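Side-chain contacts in spectinomycin phosphotransferase (Legionella pneumophila, PDB 3I1A), which probably transfers a phosphoryl group from a nucleoside triphosphate to the antibiotic spectinomycin, thereby conferring resistance to the drug: residues A26-G31 and N36-Q41; E152-F157 and R187-S192; D168-A173 and E308-F313; S211-G216 and I226-W231. All coordinates share one frame; numbering follows the deposited sequence.

Contact 1: A26-G31 and N36-Q41; sequences AQFIQG and NAFAYQ
Phe28 and Tyr40 sit opposite each other as a non-hydrogen-bonded pair between antiparallel strands. With CG anti to the backbone N (chi1 175°), the Phe28 side chain runs along the strand toward Ala39 and Phe38. Its CB lies 4.0 Å from CE2 of Tyr40. CD1 stands over one face of the tyrosine ring, near the rim, and also approaches the backbone, 3.2 Å from Ala39 O. Farther out, Phe28 CE1 reaches Phe38 CB at 4.2 Å, arriving near the plane of the Phe38 ring at its edge. The Phe28 and Tyr40 ring planes are inclined at 59°, with centroids 5.5 Å apart.

On the other face of the sheet, Ile29 CB meets Ala39 CB at 4.2 Å, and Ile29 CD1 extends to Gln41 CB. Gln27 and Gln41 exchange two backbone hydrogen bonds, each 2.8 Å from N of one to O of the other. Where the strands diverge, a water bridges Ile29 O and Ala39 N. Ile29 and Ala39 both touch Phe50, which contacts ADP and AMP in nucleotide-bound structures of this protein; none is bound here. The hairpin forms one edge of the five-stranded antiparallel sheet of the kinase-like N-terminal lobe, beside the nucleotide site.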
# COMPACT_ATOMS: atom_id res chain seq x y z
N ALA A 26 12.25 25.56 -8.56
CA ALA A 26 11.14 24.64 -8.38
C ALA A 26 10.69 24.12 -9.74
O ALA A 26 10.59 24.88 -10.70
CB ALA A 26 9.98 25.33 -7.67
N GLN A 27 10.41 22.83 -9.83
CA GLN A 27 10.02 22.24 -11.09
C GLN A 27 8.93 21.19 -10.92
O GLN A 27 8.98 20.36 -10.01
CB GLN A 27 11.26 21.63 -11.74
CG GLN A 27 11.05 21.00 -13.09
CD GLN A 27 12.34 20.46 -13.67
OE1 GLN A 27 13.33 21.19 -13.81
NE2 GLN A 27 12.35 19.17 -14.01
N PHE A 28 7.93 21.22 -11.80
CA PHE A 28 6.84 20.25 -11.74
C PHE A 28 7.38 18.87 -12.09
O PHE A 28 8.18 18.75 -13.01
CB PHE A 28 5.74 20.62 -12.73
CG PHE A 28 4.62 19.61 -12.83
CD1 PHE A 28 3.91 19.22 -11.69
CD2 PHE A 28 4.27 19.05 -14.06
CE1 PHE A 28 2.86 18.30 -11.78
CE2 PHE A 28 3.22 18.13 -14.15
CZ PHE A 28 2.51 17.76 -13.00
N ILE A 29 6.94 17.85 -11.35
CA ILE A 29 7.37 16.47 -11.57
C ILE A 29 6.25 15.74 -12.30
O ILE A 29 5.21 15.45 -11.72
CB ILE A 29 7.63 15.73 -10.25
CG1 ILE A 29 8.74 16.42 -9.46
CG2 ILE A 29 8.01 14.28 -10.53
CD1 ILE A 29 9.00 15.79 -8.12
N GLN A 30 6.47 15.43 -13.58
CA GLN A 30 5.46 14.75 -14.38
C GLN A 30 5.09 13.35 -13.91
O GLN A 30 5.95 12.57 -13.51
CB GLN A 30 5.90 14.68 -15.84
CG GLN A 30 4.80 14.18 -16.75
CD GLN A 30 3.58 15.08 -16.70
OE1 GLN A 30 3.61 16.21 -17.16
NE2 GLN A 30 2.50 14.57 -16.11
N GLY A 31 3.80 13.05 -13.97
CA GLY A 31 3.29 11.74 -13.58
C GLY A 31 3.73 11.22 -12.23
O GLY A 31 3.39 10.09 -11.86
N ASN A 36 -5.78 13.08 -7.38
CA ASN A 36 -5.78 14.47 -6.98
C ASN A 36 -4.46 14.82 -6.29
O ASN A 36 -4.39 14.84 -5.06
CB ASN A 36 -6.95 14.77 -6.04
CG ASN A 36 -6.88 16.16 -5.43
OD1 ASN A 36 -6.18 17.04 -5.95
ND2 ASN A 36 -7.60 16.38 -4.34
N ALA A 37 -3.43 15.09 -7.08
CA ALA A 37 -2.13 15.45 -6.52
C ALA A 37 -1.16 15.92 -7.59
O ALA A 37 -1.13 15.40 -8.71
CB ALA A 37 -1.54 14.27 -5.77
N PHE A 38 -0.36 16.91 -7.23
CA PHE A 38 0.64 17.47 -8.12
C PHE A 38 1.94 17.52 -7.34
O PHE A 38 2.00 18.10 -6.25
CB PHE A 38 0.21 18.86 -8.58
CG PHE A 38 -1.18 18.90 -9.16
CD1 PHE A 38 -2.29 18.93 -8.32
CD2 PHE A 38 -1.37 18.86 -10.54
CE1 PHE A 38 -3.57 18.93 -8.85
CE2 PHE A 38 -2.65 18.86 -11.08
CZ PHE A 38 -3.75 18.89 -10.23
N ALA A 39 2.98 16.88 -7.87
CA ALA A 39 4.27 16.83 -7.20
C ALA A 39 5.27 17.77 -7.85
O ALA A 39 5.27 17.97 -9.07
CB ALA A 39 4.81 15.40 -7.19
N TYR A 40 6.13 18.35 -7.01
CA TYR A 40 7.14 19.29 -7.47
C TYR A 40 8.44 19.07 -6.74
O TYR A 40 8.44 18.59 -5.59
CB TYR A 40 6.70 20.74 -7.16
CG TYR A 40 5.42 21.23 -7.79
CD1 TYR A 40 4.18 20.89 -7.25
CD2 TYR A 40 5.45 22.03 -8.94
CE1 TYR A 40 3.00 21.35 -7.83
CE2 TYR A 40 4.29 22.49 -9.53
CZ TYR A 40 3.06 22.14 -8.97
OH TYR A 40 1.91 22.57 -9.57
N GLN A 41 9.55 19.41 -7.39
CA GLN A 41 10.86 19.32 -6.75
C GLN A 41 11.27 20.77 -6.52
O GLN A 41 11.34 21.56 -7.48
CB GLN A 41 11.91 18.64 -7.64
CG GLN A 41 13.31 18.64 -6.98
CD GLN A 41 14.41 18.13 -7.91
OE1 GLN A 41 14.33 17.02 -8.43
NE2 GLN A 41 15.45 18.95 -8.10
O HOH W 1 2.79 15.41 -10.26

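Contact 2: E152-F157 and R187-S192; sequences EIVRSF and RLVDTS. With DMS (dimethyl sulfoxide), chain D.
Val189 meets Val154 and Arg155 where two helices, 149-157 and 182-198, pack in the helical part of this kinase-like fold. Its two methyls divide the work. CG2 packs on Val154, 3.6 Å from CG1 of that residue, and the two side chains lie alongside each other, pointing opposite ways. CG1 of Val189, anti to its own backbone N at chi1 174°, turns instead to the arginine and lies 3.7 Å from Arg155 NE, with CZ and NH2 only slightly farther away.

Arg155 CG lies beside the backbone N (chi1 -66°), and the chain stays extended from CG to NE, which carries the guanidinium over to the second helix obliquely across the valine. The valine contact is bordered by polar groups. There, Arg155 NH2 forms a salt bridge with Glu193, one turn beyond Val189, and Asp190 is joined to the arginine through water. Asp190 OD1 is 4.8 Å from Arg155 NE, a positive charge that would probably favour the carboxylate form. One of the waters donates to Asp190 OD1 at 2.8 Å and accepts from Arg155 NH2 at 2.9 Å; the other makes a short bond of 2.6 Å to the same OD1 and a weak one to Arg155 NE.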
# COMPACT_ATOMS: atom_id res chain seq x y z
N GLU A 152 -16.96 -11.64 -6.02
CA GLU A 152 -18.04 -11.65 -7.00
C GLU A 152 -17.51 -11.33 -8.38
O GLU A 152 -17.88 -11.99 -9.36
CB GLU A 152 -19.14 -10.65 -6.61
CG GLU A 152 -19.84 -11.00 -5.30
CD GLU A 152 -20.92 -10.01 -4.90
OE1 GLU A 152 -20.74 -8.79 -5.13
OE2 GLU A 152 -21.95 -10.44 -4.35
N ILE A 153 -16.64 -10.33 -8.47
CA ILE A 153 -16.07 -9.96 -9.77
C ILE A 153 -15.31 -11.12 -10.39
O ILE A 153 -15.43 -11.38 -11.59
CB ILE A 153 -15.13 -8.75 -9.64
CG1 ILE A 153 -15.96 -7.49 -9.39
CG2 ILE A 153 -14.31 -8.57 -10.92
CD1 ILE A 153 -15.14 -6.32 -8.88
N VAL A 154 -14.52 -11.84 -9.60
CA VAL A 154 -13.78 -12.94 -10.19
C VAL A 154 -14.76 -14.02 -10.66
O VAL A 154 -14.53 -14.69 -11.66
CB VAL A 154 -12.73 -13.56 -9.22
CG1 VAL A 154 -12.06 -14.73 -9.86
CG2 VAL A 154 -11.66 -12.51 -8.85
N ARG A 155 -15.87 -14.21 -9.94
CA ARG A 155 -16.82 -15.23 -10.39
C ARG A 155 -17.46 -14.79 -11.70
O ARG A 155 -17.80 -15.64 -12.52
CB ARG A 155 -17.92 -15.50 -9.34
CG ARG A 155 -17.37 -16.12 -8.08
CD ARG A 155 -18.47 -16.69 -7.19
NE ARG A 155 -17.97 -16.91 -5.84
CZ ARG A 155 -18.16 -16.05 -4.84
NH1 ARG A 155 -18.84 -14.93 -5.04
NH2 ARG A 155 -17.66 -16.31 -3.63
N SER A 156 -17.63 -13.48 -11.89
CA SER A 156 -18.23 -13.00 -13.13
C SER A 156 -17.32 -13.33 -14.31
O SER A 156 -17.78 -13.38 -15.45
CB SER A 156 -18.49 -11.49 -13.08
OG SER A 156 -17.29 -10.75 -13.12
N PHE A 157 -16.03 -13.56 -14.05
CA PHE A 157 -15.09 -13.89 -15.13
C PHE A 157 -15.28 -15.31 -15.65
O PHE A 157 -15.01 -15.58 -16.82
CB PHE A 157 -13.61 -13.80 -14.68
CG PHE A 157 -13.13 -12.41 -14.32
CD1 PHE A 157 -13.89 -11.27 -14.60
CD2 PHE A 157 -11.89 -12.26 -13.70
CE1 PHE A 157 -13.41 -10.01 -14.29
CE2 PHE A 157 -11.40 -10.98 -13.38
CZ PHE A 157 -12.17 -9.86 -13.67
N ARG A 187 -10.01 -22.08 -6.27
CA ARG A 187 -9.60 -22.37 -4.89
C ARG A 187 -9.34 -21.06 -4.12
O ARG A 187 -9.72 -20.93 -2.95
CB ARG A 187 -8.36 -23.27 -4.87
CG ARG A 187 -7.83 -23.58 -3.46
CD ARG A 187 -6.65 -24.55 -3.48
NE ARG A 187 -6.01 -24.69 -2.17
CZ ARG A 187 -5.09 -25.60 -1.88
NH1 ARG A 187 -4.68 -26.46 -2.80
NH2 ARG A 187 -4.54 -25.62 -0.67
N LEU A 188 -8.68 -20.09 -4.76
CA LEU A 188 -8.42 -18.82 -4.09
C LEU A 188 -9.73 -18.16 -3.70
O LEU A 188 -9.90 -17.69 -2.57
CB LEU A 188 -7.62 -17.87 -5.01
CG LEU A 188 -6.15 -18.29 -5.18
CD1 LEU A 188 -5.59 -17.75 -6.48
CD2 LEU A 188 -5.34 -17.80 -3.97
N VAL A 189 -10.68 -18.11 -4.65
CA VAL A 189 -11.98 -17.48 -4.41
C VAL A 189 -12.82 -18.22 -3.36
O VAL A 189 -13.37 -17.62 -2.44
CB VAL A 189 -12.84 -17.45 -5.71
CG1 VAL A 189 -14.25 -16.92 -5.41
CG2 VAL A 189 -12.15 -16.54 -6.76
N ASP A 190 -12.91 -19.53 -3.53
CA ASP A 190 -13.71 -20.36 -2.63
C ASP A 190 -13.13 -20.43 -1.24
O ASP A 190 -13.88 -20.59 -0.25
CB ASP A 190 -13.87 -21.76 -3.21
CG ASP A 190 -14.60 -21.77 -4.56
OD1 ASP A 190 -15.26 -20.77 -4.91
OD2 ASP A 190 -14.54 -22.81 -5.26
N THR A 191 -11.80 -20.32 -1.13
CA THR A 191 -11.18 -20.37 0.19
C THR A 191 -11.39 -19.04 0.90
O THR A 191 -11.69 -19.01 2.09
CB THR A 191 -9.68 -20.67 0.13
OG1 THR A 191 -9.50 -22.01 -0.33
CG2 THR A 191 -9.06 -20.54 1.53
N SER A 192 -11.24 -17.94 0.16
CA SER A 192 -11.48 -16.63 0.73
C SER A 192 -12.94 -16.57 1.22
O SER A 192 -13.21 -16.09 2.32
CB SER A 192 -11.22 -15.54 -0.32
OG SER A 192 -11.64 -14.28 0.16
S DMS D . -4.24 -26.28 -6.46
O DMS D . -4.28 -27.63 -5.85
C1 DMS D . -3.68 -26.45 -8.11
C2 DMS D . -5.89 -25.67 -6.67
O HOH W 2 -16.17 -19.54 -7.04
O HOH W 3 -17.25 -19.20 -3.79

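Contact 3: D168-A173 and E308-F313; sequences DKLTAA and ESFKYF
Phe310 carries the second segment's whole side of this contact, its ring reaching from helix 303-315 to Leu170 and Ala173 of helix 169-180. Just ahead of it, Ser309 is buried but faces elsewhere: its OG is hydrogen-bonded to Asp295, and its side chain touches Tyr292 and Leu296 of helix 274-297.

At Phe310 the side chain turns toward the partner helix. CG is anti to the backbone N (chi1 -171°), which sends the ring across the interface, where CE2 comes within 3.5 Å of Ala173 CB. CZ reaches past that methyl to the backbone and lies 3.5 Å from Ala173 O, while nearer the root of the ring Phe310 CD2 meets Leu170 CD2 at 4.2 Å. Both aliphatic groups approach the ring obliquely, and the leucine crosses the phenylalanine aslant; the ring also touches Phe177 and makes a cation-pi interaction with Lys314. The small alanine lets the ring come close to the helix backbone, whereas the longer leucine touches with one branch.

This is plain helix-to-helix packing within the helical lobe of the kinase-like fold, and it joins the first turns of helix 169-180 to helix 303-315. The start of helix 169-180 is capped by Asp168, whose OD1 accepts from Thr171 N at 2.9 Å with an N-H...O angle of 165°. The other carboxylate oxygen, OD2, forms a salt bridge with Arg306, adding a charged link between the same two helices.

Beyond Phe310, Tyr312 directs its hydroxyl to Asp288 of helix 274-297, and Phe313 meets Phe174 edge-to-face.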
# COMPACT_ATOMS: atom_id res chain seq x y z
N ASP A 168 -8.65 -10.04 -28.65
CA ASP A 168 -7.36 -9.68 -29.23
C ASP A 168 -6.29 -10.61 -28.64
O ASP A 168 -6.60 -11.49 -27.85
CB ASP A 168 -7.02 -8.18 -29.03
CG ASP A 168 -6.65 -7.78 -27.60
OD1 ASP A 168 -6.79 -8.58 -26.65
OD2 ASP A 168 -6.21 -6.61 -27.43
N LYS A 169 -5.04 -10.42 -29.05
CA LYS A 169 -3.94 -11.27 -28.60
C LYS A 169 -3.81 -11.39 -27.09
O LYS A 169 -3.67 -12.49 -26.55
CB LYS A 169 -2.61 -10.73 -29.16
CG LYS A 169 -1.40 -11.68 -28.98
CD LYS A 169 -0.12 -10.99 -29.50
CE LYS A 169 1.13 -11.85 -29.39
NZ LYS A 169 2.34 -11.00 -29.66
N LEU A 170 -3.83 -10.25 -26.41
CA LEU A 170 -3.67 -10.28 -24.96
C LEU A 170 -4.85 -10.95 -24.26
O LEU A 170 -4.66 -11.74 -23.35
CB LEU A 170 -3.46 -8.88 -24.45
CG LEU A 170 -2.02 -8.43 -24.71
CD1 LEU A 170 -1.85 -6.98 -24.22
CD2 LEU A 170 -1.05 -9.36 -23.97
N THR A 171 -6.06 -10.65 -24.71
CA THR A 171 -7.24 -11.27 -24.10
C THR A 171 -7.22 -12.78 -24.28
O THR A 171 -7.53 -13.53 -23.35
CB THR A 171 -8.54 -10.72 -24.70
OG1 THR A 171 -8.65 -9.33 -24.36
CG2 THR A 171 -9.74 -11.47 -24.15
N ALA A 172 -6.86 -13.24 -25.47
CA ALA A 172 -6.80 -14.68 -25.72
C ALA A 172 -5.72 -15.36 -24.89
O ALA A 172 -5.90 -16.49 -24.39
CB ALA A 172 -6.55 -14.96 -27.23
N ALA A 173 -4.57 -14.71 -24.73
CA ALA A 173 -3.48 -15.28 -23.95
C ALA A 173 -3.89 -15.37 -22.47
O ALA A 173 -3.60 -16.36 -21.78
CB ALA A 173 -2.21 -14.41 -24.09
N GLU A 308 1.78 -5.44 -19.07
CA GLU A 308 2.37 -5.40 -17.72
C GLU A 308 1.44 -6.06 -16.72
O GLU A 308 1.88 -6.81 -15.84
CB GLU A 308 2.66 -3.96 -17.28
CG GLU A 308 3.70 -3.26 -18.16
CD GLU A 308 4.06 -1.87 -17.67
OE1 GLU A 308 3.15 -1.07 -17.33
OE2 GLU A 308 5.27 -1.56 -17.64
N SER A 309 0.14 -5.79 -16.85
CA SER A 309 -0.86 -6.41 -15.96
C SER A 309 -0.79 -7.93 -16.11
O SER A 309 -0.86 -8.65 -15.12
CB SER A 309 -2.26 -5.94 -16.32
OG SER A 309 -2.41 -4.55 -16.10
N PHE A 310 -0.63 -8.41 -17.34
CA PHE A 310 -0.58 -9.85 -17.61
C PHE A 310 0.64 -10.49 -16.95
O PHE A 310 0.53 -11.55 -16.34
CB PHE A 310 -0.60 -10.08 -19.14
CG PHE A 310 -0.78 -11.52 -19.56
CD1 PHE A 310 -1.47 -12.44 -18.77
CD2 PHE A 310 -0.30 -11.94 -20.80
CE1 PHE A 310 -1.68 -13.75 -19.22
CE2 PHE A 310 -0.52 -13.26 -21.25
CZ PHE A 310 -1.20 -14.16 -20.46
N LYS A 311 1.80 -9.84 -17.03
CA LYS A 311 3.00 -10.35 -16.40
C LYS A 311 2.79 -10.40 -14.88
O LYS A 311 3.16 -11.38 -14.22
CB LYS A 311 4.20 -9.46 -16.78
CG LYS A 311 4.52 -9.55 -18.27
CD LYS A 311 5.84 -8.88 -18.64
CE LYS A 311 6.12 -9.03 -20.14
NZ LYS A 311 7.47 -8.50 -20.50
N TYR A 312 2.19 -9.35 -14.33
CA TYR A 312 1.94 -9.31 -12.88
C TYR A 312 1.02 -10.45 -12.49
O TYR A 312 1.28 -11.18 -11.53
CB TYR A 312 1.30 -7.99 -12.47
CG TYR A 312 1.02 -7.94 -10.98
CD1 TYR A 312 2.07 -8.03 -10.06
CD2 TYR A 312 -0.28 -7.83 -10.50
CE1 TYR A 312 1.81 -8.02 -8.68
CE2 TYR A 312 -0.54 -7.82 -9.13
CZ TYR A 312 0.50 -7.91 -8.23
OH TYR A 312 0.24 -7.85 -6.87
N PHE A 313 -0.07 -10.59 -13.24
CA PHE A 313 -1.03 -11.65 -12.99
C PHE A 313 -0.34 -13.03 -13.01
O PHE A 313 -0.57 -13.86 -12.12
CB PHE A 313 -2.13 -11.58 -14.07
CG PHE A 313 -3.32 -12.45 -13.78
CD1 PHE A 313 -4.54 -11.89 -13.41
CD2 PHE A 313 -3.22 -13.83 -13.90
CE1 PHE A 313 -5.65 -12.71 -13.15
CE2 PHE A 313 -4.33 -14.66 -13.64
CZ PHE A 313 -5.53 -14.10 -13.26

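Contact 4: S211-G216 and I226-W231; sequences SDIHAG and IYIIDW
Ile213 and Ile228 touch through a single pair of methyls, Ile213 CD1 and Ile228 CG2, 3.7 Å apart, with the side chains crossing at about a right angle. Ile213 has CG1 anti to its backbone N (chi1 -175°), and the bend at its second torsion (chi2 54°) sets CD1 in place. The other direct contact is looser: Ile229 CD1 lies 3.9 Å from Gly216 O.

Local backbone and polar interactions shape both segments. Ile213 centres an inverse gamma turn. Farther along the loop, Gly216 N donates to His214 ND1 at 3.0 Å, from a position tilted 28° out of the imidazole plane. The indole of Trp231 folds back so that NE1 donates to Ile228 O at 3.0 Å, coming from above the carbonyl plane.

OD2 of Asp212 and OD2 of Asp230 are 5.0 Å apart, and Asp212 OD1 is in a salt bridge with Arg284. His210, Asp212 and Asn217 fit the HxDxxxxN catalytic-loop motif of this kinase-like family, in which the aspartate is probably the catalytic base; Asp230 and Asp232 match its DxD motif. Asn217, whose ND2 bonds to Asp212 O, and Asp230 bind magnesium in metal-bound structures of this protein; no metal is present here. Loop 211-216 leads into strand 218-220 and residues 229-231 follow its antiparallel partner 226-228, with Ile213 against Val218, Ile229 against Leu219, and Ile228 packed on Val124 and Ile128 of helix 115-129.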
# COMPACT_ATOMS: atom_id res chain seq x y z
N SER A 211 -2.40 -1.82 5.95
CA SER A 211 -3.23 -2.53 4.95
C SER A 211 -2.56 -3.04 3.67
O SER A 211 -3.14 -3.88 2.95
CB SER A 211 -4.50 -1.71 4.60
OG SER A 211 -4.32 -0.80 3.51
N ASP A 212 -1.34 -2.58 3.39
CA ASP A 212 -0.68 -3.00 2.16
C ASP A 212 0.82 -2.90 2.39
O ASP A 212 1.58 -2.36 1.57
CB ASP A 212 -1.13 -2.07 1.02
CG ASP A 212 -0.82 -2.62 -0.34
OD1 ASP A 212 -0.67 -3.85 -0.48
OD2 ASP A 212 -0.74 -1.81 -1.29
N ILE A 213 1.26 -3.48 3.51
CA ILE A 213 2.65 -3.38 3.87
C ILE A 213 3.55 -4.48 3.34
O ILE A 213 3.99 -5.37 4.07
CB ILE A 213 2.77 -3.18 5.44
CG1 ILE A 213 4.22 -2.94 5.83
CG2 ILE A 213 2.12 -4.34 6.20
CD1 ILE A 213 4.87 -1.80 5.05
N HIS A 214 3.80 -4.40 2.03
CA HIS A 214 4.69 -5.32 1.34
C HIS A 214 6.06 -4.66 1.20
O HIS A 214 6.23 -3.50 1.59
CB HIS A 214 4.12 -5.71 -0.05
CG HIS A 214 3.84 -4.54 -0.93
ND1 HIS A 214 4.81 -3.93 -1.70
CD2 HIS A 214 2.68 -3.90 -1.20
CE1 HIS A 214 4.25 -2.96 -2.40
NE2 HIS A 214 2.96 -2.92 -2.12
N ALA A 215 7.02 -5.40 0.65
CA ALA A 215 8.40 -4.91 0.55
C ALA A 215 8.58 -3.59 -0.16
O ALA A 215 9.53 -2.85 0.13
CB ALA A 215 9.29 -5.98 -0.08
N GLY A 216 7.68 -3.28 -1.09
CA GLY A 216 7.78 -2.03 -1.80
C GLY A 216 7.47 -0.84 -0.92
O GLY A 216 7.83 0.29 -1.26
N ILE A 226 14.79 1.67 8.92
CA ILE A 226 13.70 1.43 7.96
C ILE A 226 12.67 2.58 8.04
O ILE A 226 12.62 3.32 9.03
CB ILE A 226 12.97 0.10 8.24
CG1 ILE A 226 12.33 0.13 9.62
CG2 ILE A 226 13.94 -1.08 8.15
CD1 ILE A 226 10.84 -0.08 9.58
N TYR A 227 11.86 2.73 7.00
CA TYR A 227 10.78 3.72 6.96
C TYR A 227 9.62 3.03 6.29
O TYR A 227 9.81 2.35 5.28
CB TYR A 227 11.17 4.96 6.16
CG TYR A 227 12.21 5.78 6.88
CD1 TYR A 227 11.83 6.72 7.83
CD2 TYR A 227 13.56 5.49 6.74
CE1 TYR A 227 12.79 7.34 8.66
CE2 TYR A 227 14.52 6.10 7.55
CZ TYR A 227 14.12 7.02 8.51
OH TYR A 227 15.07 7.56 9.35
N ILE A 228 8.43 3.17 6.87
CA ILE A 228 7.24 2.58 6.27
C ILE A 228 6.52 3.68 5.50
O ILE A 228 6.20 4.71 6.07
CB ILE A 228 6.27 2.02 7.33
CG1 ILE A 228 6.94 0.85 8.05
CG2 ILE A 228 4.97 1.56 6.64
CD1 ILE A 228 6.11 0.32 9.22
N ILE A 229 6.27 3.45 4.21
CA ILE A 229 5.63 4.46 3.37
C ILE A 229 4.26 4.04 2.86
O ILE A 229 3.81 2.92 3.10
CB ILE A 229 6.52 4.85 2.14
CG1 ILE A 229 6.80 3.62 1.25
CG2 ILE A 229 7.85 5.46 2.65
CD1 ILE A 229 7.37 3.99 -0.11
N ASP A 230 3.61 5.00 2.19
CA ASP A 230 2.28 4.89 1.60
C ASP A 230 1.19 4.74 2.65
O ASP A 230 0.61 3.67 2.82
CB ASP A 230 2.17 3.75 0.61
CG ASP A 230 0.82 3.75 -0.12
OD1 ASP A 230 -0.08 4.53 0.28
OD2 ASP A 230 0.66 2.98 -1.07
N TRP A 231 0.91 5.84 3.32
CA TRP A 231 -0.10 5.89 4.36
C TRP A 231 -1.39 6.50 3.83
O TRP A 231 -2.15 7.12 4.58
CB TRP A 231 0.45 6.71 5.53
CG TRP A 231 1.45 5.94 6.31
CD1 TRP A 231 2.82 5.99 6.21
CD2 TRP A 231 1.15 4.91 7.25
NE1 TRP A 231 3.39 5.05 7.05
CE2 TRP A 231 2.38 4.38 7.69
CE3 TRP A 231 -0.04 4.39 7.77
CZ2 TRP A 231 2.44 3.34 8.63
CZ3 TRP A 231 0.02 3.36 8.69
CH2 TRP A 231 1.25 2.85 9.11

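The four contacts sample different parts of the kinase-like fold. Contact 1 lies in the N-terminal sheet beside the nucleotide-binding Phe50 and Lys52, and contact 4 holds the magnesium ligand Asp230; their centres are 22 Å apart, contact 1 at the nucleotide side and contact 4 at the metal side of the active centre. Contacts 2 and 3 belong to the helical region, away from the nucleotide and metal sites. Helix 169-180 of contact 3 follows helix 149-157 and precedes helix 182-198 of contact 2, and the nearest atoms of these two contacts are about 6 Å apart. Contact 2 is remote from contact 1, 39 Å between centres, on the opposite side of the chain's centre.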